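Local coordinates for putative lipoprotein (Bacteroides thetaiotaomicron, PDB 4Q1Z) that is of unknown function but is a two-domain member of the DUF4876 family, predicted to be a lipoprotein, at residues N76-I80 with I358-E362; I113-R119 with T339-I345; T153-T159 with K319-R324. All coordinates share one frame; numbering follows the deposited sequence.

Interaction 1. Residues N76-I80 with I358-E362; sequences NEYYI and IIREE
The Y79 side chain reaches across to R360 and slides antiparallel past it, the ring carbon CD1 of Y79 coming 3.8 Å from NH1 of R360. Ring and guanidinium planes are 59° apart, so this is no flat stack. Further along, the CA of R360 makes an off-centre CH-pi contact, 4.3 Å from the centroid of the Y79 ring. With its CG anti to the backbone N (chi1 178°), Y79 sends its hydroxyl into the turn after R360, where E361 N donates a hydrogen bond of 3.2 Å to Y79 OH at a nearly straight 162°. The same hydroxyl is hydrogen-bonded to S67 OG, which also bonds E362 OE1; that carboxylate oxygen lies in the plane of the Y79 ring, 3.4 Å from CE1. On the opposite edge CD2 of Y79 meets CG2 of I358 at 4.1 Å.

Beside the ring, E77 OE2 and R360 NH1 form a long salt bridge at 3.6 Å, and each charged group also has a weak hydrogen bond outside, E77 to A139 N and R360 to N137 O. Y79 thus lies between the R360 side chain and the 360-362 turn. Strand 77-89 lies between strands 60-72 and 95-105 in the seven-stranded sheet; V105 and T69 from these neighbours touch R360, whose short, weakly bonded strand 359-360 runs antiparallel to 365-366.

Interaction 2. Residues I113-R119 with T339-I345; sequences IYYCGSR and TYCGLGI
I113 and I345 face each other as an antiparallel hydrogen-bonded pair, with I113 N to I345 O at 3.1 Å and I345 N to I113 O at 3.0 Å, joining strands 108-114 and 344-347. Beyond them regular strand pairing gives way to loops that stay close and bond again: Y340 N donates to C116 O at 2.8 Å, from above the carbonyl plane, while G342 N reaches G117 O at 3.1 Å within the carbonyl plane. A water bridges the strand end, accepting from Y115 N and donating to L343 O; it sits over the centre of one face of the Y115 ring. At the outer end R119 NE gives a weak bond to Y340 O.

Among apolar contacts, the I113 and I345 side chains lie side by side, CB of I113 being 3.9 Å from CG1 of I345; both also touch V311 of strand 307-312. The sulfurs of C116 and C341 are 3.7 Å apart, too far for a disulfide. With SG between its backbone N and carbonyl carbon (chi1 72°), C116 brings the sulfur to C341 SG and to within 3.3 Å of L343 O.

The aromatic rings meet backbone. Over one face of Y340 lies C116 O, offset toward the rim, whereas L343 O is at the edge of Y114, in its plane. The hydroxyl of Y114 passes G342 CA at 3.4 Å and bonds D129, a carboxylate shared with S118 OG.

Glycines fit this close approach: a CB on G344 would clash with I113 O, and one on G117 with the Y340 ring. The chemistry implies a join held chiefly by main-chain bonds, with one water bridging the loops where strand pairing stops.

Interaction 3. Residues T153-T159 with K319-R324; sequences TPGTATT and KMNAKR
Neither backbone forms regular structure here: a cis peptide precedes P154, and the two loops come nearest at T159 and A322, whose CA atoms are 4.5 Å apart, with T158 O 3.3 Å from A322 CA in a CA-H...O contact. R324 carries the polar part. Its NE donates to P154 O at 2.8 Å, nearly in line with that carbonyl, and its NH2 donates to G155 O at 3.0 Å with a straight 171° angle. Both oxygens lie in the guanidinium plane, while A157 N stands over one face. The bend at chi2 (-93°) carries the guanidinium to the P154 and G155 carbonyls; nearer the backbone, CB of R324 lies 3.7 Å from CD of P154. Replacing R324 by a leucine would probably leave the P154 and G155 carbonyls without these donors and E312 without one of its salt-bridge partners.

Beyond the guanidinium, CB of A157 packs 4.0 Å from CB of A322. A water accepts from T158 N and donates to A322 O, spanning the loops beside this apolar touch.

The loop 153-159 follows strand 148-152, and the loop 319-324 comes after strand 307-312; these two strands flank 265-269 in the larger sheet. R324 NH1 ties the contact back to E312, the last residue of strand 307-312, and to A313 O just beyond it, and its NH2 also bonds G263 O, just ahead of 265-269.

The three contacts nest along the chain: interaction 3 falls inside the loop closed by interaction 2, and that inside the loop closed by interaction 1. Interactions 2 and 3 both belong to the larger, eleven-stranded sheet and its loops, with centres about 18 Å apart and nearest atoms about 8 Å apart. Interaction 1 lies across the centre of the chain, about 32 Å from interaction 2 and about 34 Å from interaction 3 between centres, and joins the separate seven-stranded sheet, through 76-80, to the small 359-360/365-366 hairpin. Strand 359-360 is the next after 344-347, so the chain leaves the sheet of interaction 2 and packs on the N-terminal one, consistent with a contact between the protein's two domains.

Interaction 1. Residues N76-I80 with I358-E362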
loop_
_atom_site.group_PDB
_atom_site.type_symbol
_atom_site.label_atom_id
_atom_site.label_comp_id
_atom_site.label_asym_id
_atom_site.label_seq_id
_atom_site.Cartn_x
_atom_site.Cartn_y
_atom_site.Cartn_z
ATOM N N ASN A 76 -15.186 3.443 -0.800
ATOM C CA ASN A 76 -14.140 3.969 0.079
ATOM C C ASN A 76 -14.265 3.237 1.398
ATOM O O ASN A 76 -15.374 3.037 1.876
ATOM C CB ASN A 76 -14.217 5.477 0.283
ATOM C CG ASN A 76 -13.986 6.271 -0.956
ATOM O OD1 ASN A 76 -12.999 6.083 -1.682
ATOM N ND2 ASN A 76 -14.910 7.168 -1.226
ATOM N N GLU A 77 -13.160 2.792 1.958
ATOM C CA GLU A 77 -13.186 2.050 3.198
ATOM C C GLU A 77 -12.850 2.962 4.347
ATOM O O GLU A 77 -11.970 3.820 4.221
ATOM C CB GLU A 77 -12.229 0.873 3.137
ATOM C CG GLU A 77 -12.470 -0.156 4.224
ATOM C CD GLU A 77 -11.328 -1.118 4.478
ATOM O OE1 GLU A 77 -10.692 -1.555 3.492
ATOM O OE2 GLU A 77 -11.069 -1.429 5.664
ATOM N N TYR A 78 -13.582 2.794 5.462
ATOM C CA TYR A 78 -13.415 3.568 6.676
ATOM C C TYR A 78 -13.333 2.681 7.892
ATOM O O TYR A 78 -14.162 1.790 8.059
ATOM C CB TYR A 78 -14.586 4.567 6.887
ATOM C CG TYR A 78 -14.832 5.528 5.746
ATOM C CD1 TYR A 78 -15.560 5.139 4.625
ATOM C CD2 TYR A 78 -14.393 6.849 5.815
ATOM C CE1 TYR A 78 -15.803 6.023 3.578
ATOM C CE2 TYR A 78 -14.644 7.748 4.780
ATOM C CZ TYR A 78 -15.344 7.327 3.660
ATOM O OH TYR A 78 -15.579 8.191 2.618
ATOM N N TYR A 79 -12.382 2.960 8.779
ATOM C CA TYR A 79 -12.317 2.314 10.075
ATOM C C TYR A 79 -13.115 3.228 11.002
ATOM O O TYR A 79 -12.796 4.418 11.157
ATOM C CB TYR A 79 -10.872 2.058 10.545
ATOM C CG TYR A 79 -10.826 1.424 11.919
ATOM C CD1 TYR A 79 -11.410 0.180 12.159
ATOM C CD2 TYR A 79 -10.254 2.093 12.996
ATOM C CE1 TYR A 79 -11.400 -0.389 13.430
ATOM C CE2 TYR A 79 -10.238 1.531 14.271
ATOM C CZ TYR A 79 -10.827 0.301 14.486
ATOM O OH TYR A 79 -10.815 -0.223 15.752
ATOM N N ILE A 80 -14.237 2.714 11.513
ATOM C CA ILE A 80 -15.127 3.543 12.326
ATOM C C ILE A 80 -14.996 3.144 13.792
ATOM O O ILE A 80 -14.759 1.979 14.101
ATOM C CB ILE A 80 -16.581 3.505 11.764
ATOM C CG1 ILE A 80 -17.212 2.081 11.813
ATOM C CG2 ILE A 80 -16.596 4.073 10.327
ATOM C CD1 ILE A 80 -18.654 1.961 11.362
ATOM N N ILE A 358 -3.687 4.996 15.655
ATOM C CA ILE A 358 -5.045 4.448 15.635
ATOM C C ILE A 358 -4.923 2.940 15.342
ATOM O O ILE A 358 -4.364 2.567 14.315
ATOM C CB ILE A 358 -5.938 5.216 14.616
ATOM C CG1 ILE A 358 -6.062 6.707 15.030
ATOM C CG2 ILE A 358 -7.330 4.556 14.497
ATOM C CD1 ILE A 358 -6.600 7.655 13.986
ATOM N N ILE A 359 -5.411 2.084 16.268
ATOM C CA ILE A 359 -5.307 0.616 16.203
ATOM C C ILE A 359 -6.614 -0.045 15.742
ATOM O O ILE A 359 -7.688 0.255 16.280
ATOM C CB ILE A 359 -4.851 0.065 17.595
ATOM C CG1 ILE A 359 -3.503 0.686 18.042
ATOM C CG2 ILE A 359 -4.832 -1.479 17.670
ATOM C CD1 ILE A 359 -2.290 0.481 17.067
ATOM N N ARG A 360 -6.508 -0.962 14.760
ATOM C CA ARG A 360 -7.633 -1.754 14.260
ATOM C C ARG A 360 -7.825 -2.852 15.268
ATOM O O ARG A 360 -7.144 -3.865 15.194
ATOM C CB ARG A 360 -7.359 -2.296 12.841
ATOM C CG ARG A 360 -8.574 -2.959 12.194
ATOM C CD ARG A 360 -8.345 -3.407 10.758
ATOM N NE ARG A 360 -7.943 -2.314 9.864
ATOM C CZ ARG A 360 -8.770 -1.584 9.118
ATOM N NH1 ARG A 360 -10.080 -1.796 9.158
ATOM N NH2 ARG A 360 -8.295 -0.628 8.336
ATOM N N GLU A 361 -8.692 -2.607 16.260
ATOM C CA GLU A 361 -8.972 -3.477 17.418
ATOM C C GLU A 361 -9.396 -4.908 17.026
ATOM O O GLU A 361 -9.150 -5.851 17.792
ATOM C CB GLU A 361 -10.049 -2.853 18.343
ATOM C CG GLU A 361 -9.767 -1.424 18.798
ATOM C CD GLU A 361 -8.760 -1.198 19.916
ATOM O OE1 GLU A 361 -7.584 -1.608 19.770
ATOM O OE2 GLU A 361 -9.129 -0.522 20.904
ATOM N N GLU A 362 -10.022 -5.063 15.844
ATOM C CA GLU A 362 -10.504 -6.346 15.352
ATOM C C GLU A 362 -9.345 -7.306 15.100
ATOM O O GLU A 362 -9.485 -8.520 15.289
ATOM C CB GLU A 362 -11.308 -6.131 14.065
ATOM C CG GLU A 362 -12.766 -5.732 14.281
ATOM C CD GLU A 362 -13.092 -4.350 14.829
ATOM O OE1 GLU A 362 -12.305 -3.401 14.606
ATOM O OE2 GLU A 362 -14.162 -4.220 15.469
#

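Interaction 2. Residues I113-R119 with T339-I345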
loop_
_atom_site.group_PDB
_atom_site.type_symbol
_atom_site.label_atom_id
_atom_site.label_comp_id
_atom_site.label_asym_id
_atom_site.label_seq_id
_atom_site.Cartn_x
_atom_site.Cartn_y
_atom_site.Cartn_z
ATOM N N ILE A 113 9.724 1.840 1.238
ATOM C CA ILE A 113 10.442 1.742 -0.040
ATOM C C ILE A 113 11.915 2.177 0.141
ATOM O O ILE A 113 12.190 3.238 0.716
ATOM C CB ILE A 113 9.735 2.577 -1.182
ATOM C CG1 ILE A 113 8.233 2.194 -1.354
ATOM C CG2 ILE A 113 10.505 2.453 -2.512
ATOM C CD1 ILE A 113 7.376 3.130 -2.263
ATOM N N TYR A 114 12.860 1.354 -0.368
ATOM C CA TYR A 114 14.289 1.665 -0.337
ATOM C C TYR A 114 14.819 1.513 -1.755
ATOM O O TYR A 114 14.693 0.441 -2.330
ATOM C CB TYR A 114 15.010 0.797 0.689
ATOM C CG TYR A 114 16.521 0.869 0.641
ATOM C CD1 TYR A 114 17.188 2.099 0.666
ATOM C CD2 TYR A 114 17.290 -0.288 0.655
ATOM C CE1 TYR A 114 18.581 2.164 0.669
ATOM C CE2 TYR A 114 18.676 -0.231 0.641
ATOM C CZ TYR A 114 19.317 0.995 0.633
ATOM O OH TYR A 114 20.687 1.031 0.617
ATOM N N TYR A 115 15.345 2.610 -2.346
ATOM C CA TYR A 115 15.741 2.661 -3.768
ATOM C C TYR A 115 17.109 3.285 -4.119
ATOM O O TYR A 115 17.546 3.130 -5.266
ATOM C CB TYR A 115 14.682 3.494 -4.543
ATOM C CG TYR A 115 14.496 4.924 -4.049
ATOM C CD1 TYR A 115 15.376 5.937 -4.430
ATOM C CD2 TYR A 115 13.408 5.274 -3.247
ATOM C CE1 TYR A 115 15.238 7.236 -3.947
ATOM C CE2 TYR A 115 13.239 6.580 -2.787
ATOM C CZ TYR A 115 14.153 7.563 -3.151
ATOM O OH TYR A 115 14.012 8.864 -2.724
ATOM N N CYS A 116 17.731 4.057 -3.217
ATOM C CA CYS A 116 18.888 4.864 -3.621
ATOM C C CYS A 116 20.240 4.103 -3.637
ATOM O O CYS A 116 21.265 4.671 -4.058
ATOM C CB CYS A 116 18.975 6.137 -2.788
ATOM S SG CYS A 116 19.486 5.852 -1.078
ATOM N N GLY A 117 20.235 2.851 -3.200
ATOM C CA GLY A 117 21.477 2.109 -3.120
ATOM C C GLY A 117 22.284 2.515 -1.899
ATOM O O GLY A 117 21.880 3.406 -1.133
ATOM N N SER A 118 23.418 1.841 -1.688
ATOM C CA SER A 118 24.296 2.100 -0.553
ATOM C C SER A 118 25.758 2.091 -1.005
ATOM O O SER A 118 26.028 1.820 -2.176
ATOM C CB SER A 118 24.050 1.069 0.542
ATOM O OG SER A 118 24.049 -0.242 0.005
ATOM N N ARG A 119 26.694 2.431 -0.090
ATOM C CA ARG A 119 28.121 2.472 -0.401
ATOM C C ARG A 119 28.915 1.434 0.388
ATOM O O ARG A 119 28.982 1.546 1.618
ATOM C CB ARG A 119 28.707 3.863 -0.107
ATOM C CG ARG A 119 28.327 4.946 -1.099
ATOM C CD ARG A 119 28.528 6.316 -0.476
ATOM N NE ARG A 119 27.999 7.396 -1.310
ATOM C CZ ARG A 119 28.698 8.036 -2.245
ATOM N NH1 ARG A 119 29.964 7.706 -2.484
ATOM N NH2 ARG A 119 28.133 9.002 -2.957
ATOM N N THR A 339 21.955 10.047 -3.598
ATOM C CA THR A 339 22.099 8.700 -4.106
ATOM C C THR A 339 23.132 7.981 -3.236
ATOM O O THR A 339 24.065 8.610 -2.711
ATOM C CB THR A 339 22.471 8.670 -5.597
ATOM O OG1 THR A 339 23.766 9.239 -5.828
ATOM C CG2 THR A 339 21.419 9.301 -6.471
ATOM N N TYR A 340 22.922 6.693 -3.076
ATOM C CA TYR A 340 23.832 5.808 -2.394
ATOM C C TYR A 340 24.129 6.222 -0.980
ATOM O O TYR A 340 25.249 6.167 -0.558
ATOM C CB TYR A 340 25.106 5.610 -3.208
ATOM C CG TYR A 340 24.845 5.034 -4.565
ATOM C CD1 TYR A 340 24.560 3.706 -4.732
ATOM C CD2 TYR A 340 24.841 5.828 -5.667
ATOM C CE1 TYR A 340 24.298 3.187 -5.973
ATOM C CE2 TYR A 340 24.581 5.318 -6.904
ATOM C CZ TYR A 340 24.304 4.000 -7.047
ATOM O OH TYR A 340 24.059 3.514 -8.284
ATOM N N CYS A 341 23.097 6.611 -0.249
ATOM C CA CYS A 341 23.230 7.034 1.142
ATOM C C CYS A 341 22.656 5.997 2.120
ATOM O O CYS A 341 22.809 6.157 3.336
ATOM C CB CYS A 341 22.636 8.423 1.374
ATOM S SG CYS A 341 20.867 8.550 1.063
ATOM N N GLY A 342 22.067 4.930 1.579
ATOM C CA GLY A 342 21.505 3.821 2.341
ATOM C C GLY A 342 20.307 4.198 3.173
ATOM O O GLY A 342 20.113 3.631 4.245
ATOM N N LEU A 343 19.521 5.181 2.704
ATOM C CA LEU A 343 18.328 5.674 3.387
ATOM C C LEU A 343 17.104 5.526 2.498
ATOM O O LEU A 343 17.176 5.651 1.263
ATOM C CB LEU A 343 18.488 7.145 3.829
ATOM C CG LEU A 343 19.719 7.505 4.700
ATOM C CD1 LEU A 343 19.753 8.987 5.005
ATOM C CD2 LEU A 343 19.775 6.700 5.993
ATOM N N GLY A 344 15.978 5.261 3.142
ATOM C CA GLY A 344 14.728 5.088 2.435
ATOM C C GLY A 344 13.630 6.004 2.913
ATOM O O GLY A 344 13.885 7.046 3.526
ATOM N N ILE A 345 12.395 5.599 2.605
ATOM C CA ILE A 345 11.158 6.301 2.927
ATOM C C ILE A 345 10.200 5.291 3.601
ATOM O O ILE A 345 10.175 4.106 3.262
ATOM C CB ILE A 345 10.538 7.002 1.663
ATOM C CG1 ILE A 345 10.251 5.997 0.515
ATOM C CG2 ILE A 345 11.409 8.208 1.180
ATOM C CD1 ILE A 345 9.266 6.411 -0.499
HETATM O O HOH W 1 15.700 5.283 -1.098
#

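Interaction 3. Residues T153-T159 with K319-R324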
loop_
_atom_site.group_PDB
_atom_site.type_symbol
_atom_site.label_atom_id
_atom_site.label_comp_id
_atom_site.label_asym_id
_atom_site.label_seq_id
_atom_site.Cartn_x
_atom_site.Cartn_y
_atom_site.Cartn_z
ATOM N N THR A 153 7.449 6.379 -16.379
ATOM C CA THR A 153 8.376 7.179 -17.166
ATOM C C THR A 153 8.042 8.698 -17.010
ATOM O O THR A 153 6.856 9.039 -16.868
ATOM C CB THR A 153 8.336 6.751 -18.644
ATOM O OG1 THR A 153 9.464 7.323 -19.329
ATOM C CG2 THR A 153 7.053 7.151 -19.346
ATOM N N PRO A 154 9.030 9.632 -17.104
ATOM C CA PRO A 154 10.501 9.432 -17.212
ATOM C C PRO A 154 11.039 8.715 -15.976
ATOM O O PRO A 154 10.660 9.114 -14.881
ATOM C CB PRO A 154 11.040 10.880 -17.308
ATOM C CG PRO A 154 9.860 11.697 -17.761
ATOM C CD PRO A 154 8.709 11.071 -17.054
ATOM N N GLY A 155 11.835 7.646 -16.162
ATOM C CA GLY A 155 12.456 6.856 -15.094
ATOM C C GLY A 155 12.994 7.709 -13.966
ATOM O O GLY A 155 12.617 7.514 -12.814
ATOM N N THR A 156 13.832 8.714 -14.308
ATOM C CA THR A 156 14.333 9.745 -13.387
ATOM C C THR A 156 13.521 11.007 -13.602
ATOM O O THR A 156 13.250 11.370 -14.738
ATOM C CB THR A 156 15.831 10.012 -13.591
ATOM O OG1 THR A 156 16.527 8.763 -13.692
ATOM C CG2 THR A 156 16.431 10.884 -12.465
ATOM N N ALA A 157 13.136 11.676 -12.527
ATOM C CA ALA A 157 12.348 12.910 -12.589
ATOM C C ALA A 157 13.057 13.988 -13.434
ATOM O O ALA A 157 14.279 14.163 -13.353
ATOM C CB ALA A 157 12.071 13.434 -11.189
ATOM N N THR A 158 12.272 14.667 -14.273
ATOM C CA THR A 158 12.754 15.707 -15.166
ATOM C C THR A 158 11.648 16.706 -15.470
ATOM O O THR A 158 10.459 16.369 -15.418
ATOM C CB THR A 158 13.343 15.116 -16.458
ATOM O OG1 THR A 158 13.762 16.203 -17.277
ATOM C CG2 THR A 158 12.367 14.252 -17.224
ATOM N N THR A 159 12.060 17.940 -15.780
ATOM C CA THR A 159 11.189 19.052 -16.148
ATOM C C THR A 159 10.827 18.917 -17.635
ATOM O O THR A 159 9.836 19.498 -18.062
ATOM C CB THR A 159 11.867 20.399 -15.799
ATOM O OG1 THR A 159 13.229 20.424 -16.282
ATOM C CG2 THR A 159 11.826 20.686 -14.297
ATOM N N LYS A 319 12.461 19.095 -7.034
ATOM C CA LYS A 319 11.849 18.442 -8.182
ATOM C C LYS A 319 10.306 18.352 -8.091
ATOM O O LYS A 319 9.735 17.319 -8.448
ATOM C CB LYS A 319 12.476 17.036 -8.340
ATOM C CG LYS A 319 14.001 17.020 -8.489
ATOM C CD LYS A 319 14.454 16.929 -9.942
ATOM C CE LYS A 319 15.659 17.809 -10.184
ATOM N NZ LYS A 319 16.104 17.767 -11.598
HETATM N N MSE A 320 9.615 19.422 -7.669
HETATM C CA MSE A 320 8.138 19.332 -7.571
HETATM C C MSE A 320 7.458 19.599 -8.926
HETATM O O MSE A 320 6.306 19.193 -9.125
HETATM C CB MSE A 320 7.509 20.230 -6.475
HETATM C CG MSE A 320 8.485 20.851 -5.500
HETATM SE SE MSE A 320 9.303 22.375 -6.355
HETATM C CE MSE A 320 7.645 23.329 -7.118
ATOM N N ASN A 321 8.185 20.259 -9.849
ATOM C CA ASN A 321 7.768 20.617 -11.207
ATOM C C ASN A 321 8.259 19.540 -12.226
ATOM O O ASN A 321 8.189 19.732 -13.448
ATOM C CB ASN A 321 8.325 22.022 -11.546
ATOM C CG ASN A 321 9.822 22.208 -11.311
ATOM O OD1 ASN A 321 10.505 21.417 -10.625
ATOM N ND2 ASN A 321 10.365 23.290 -11.857
ATOM N N ALA A 322 8.719 18.397 -11.698
ATOM C CA ALA A 322 9.240 17.279 -12.456
ATOM C C ALA A 322 8.469 15.953 -12.144
ATOM O O ALA A 322 9.032 14.856 -12.259
ATOM C CB ALA A 322 10.717 17.129 -12.138
ATOM N N LYS A 323 7.180 16.063 -11.773
ATOM C CA LYS A 323 6.322 14.914 -11.438
ATOM C C LYS A 323 5.872 14.105 -12.672
ATOM O O LYS A 323 5.615 14.685 -13.728
ATOM C CB LYS A 323 5.076 15.398 -10.674
ATOM C CG LYS A 323 5.359 15.677 -9.210
ATOM C CD LYS A 323 4.162 16.180 -8.391
ATOM C CE LYS A 323 2.866 15.355 -8.405
ATOM N NZ LYS A 323 3.031 13.917 -8.036
ATOM N N ARG A 324 5.752 12.765 -12.524
ATOM C CA ARG A 324 5.249 11.870 -13.574
ATOM C C ARG A 324 4.079 11.006 -13.040
ATOM O O ARG A 324 3.447 10.284 -13.812
ATOM C CB ARG A 324 6.350 11.001 -14.234
ATOM C CG ARG A 324 7.247 10.147 -13.324
ATOM C CD ARG A 324 8.492 10.923 -12.991
ATOM N NE ARG A 324 9.570 10.081 -12.500
ATOM C CZ ARG A 324 9.976 10.002 -11.238
ATOM N NH1 ARG A 324 9.346 10.678 -10.284
ATOM N NH2 ARG A 324 11.010 9.239 -10.917
HETATM O O HOH W 2 9.394 13.555 -14.794
#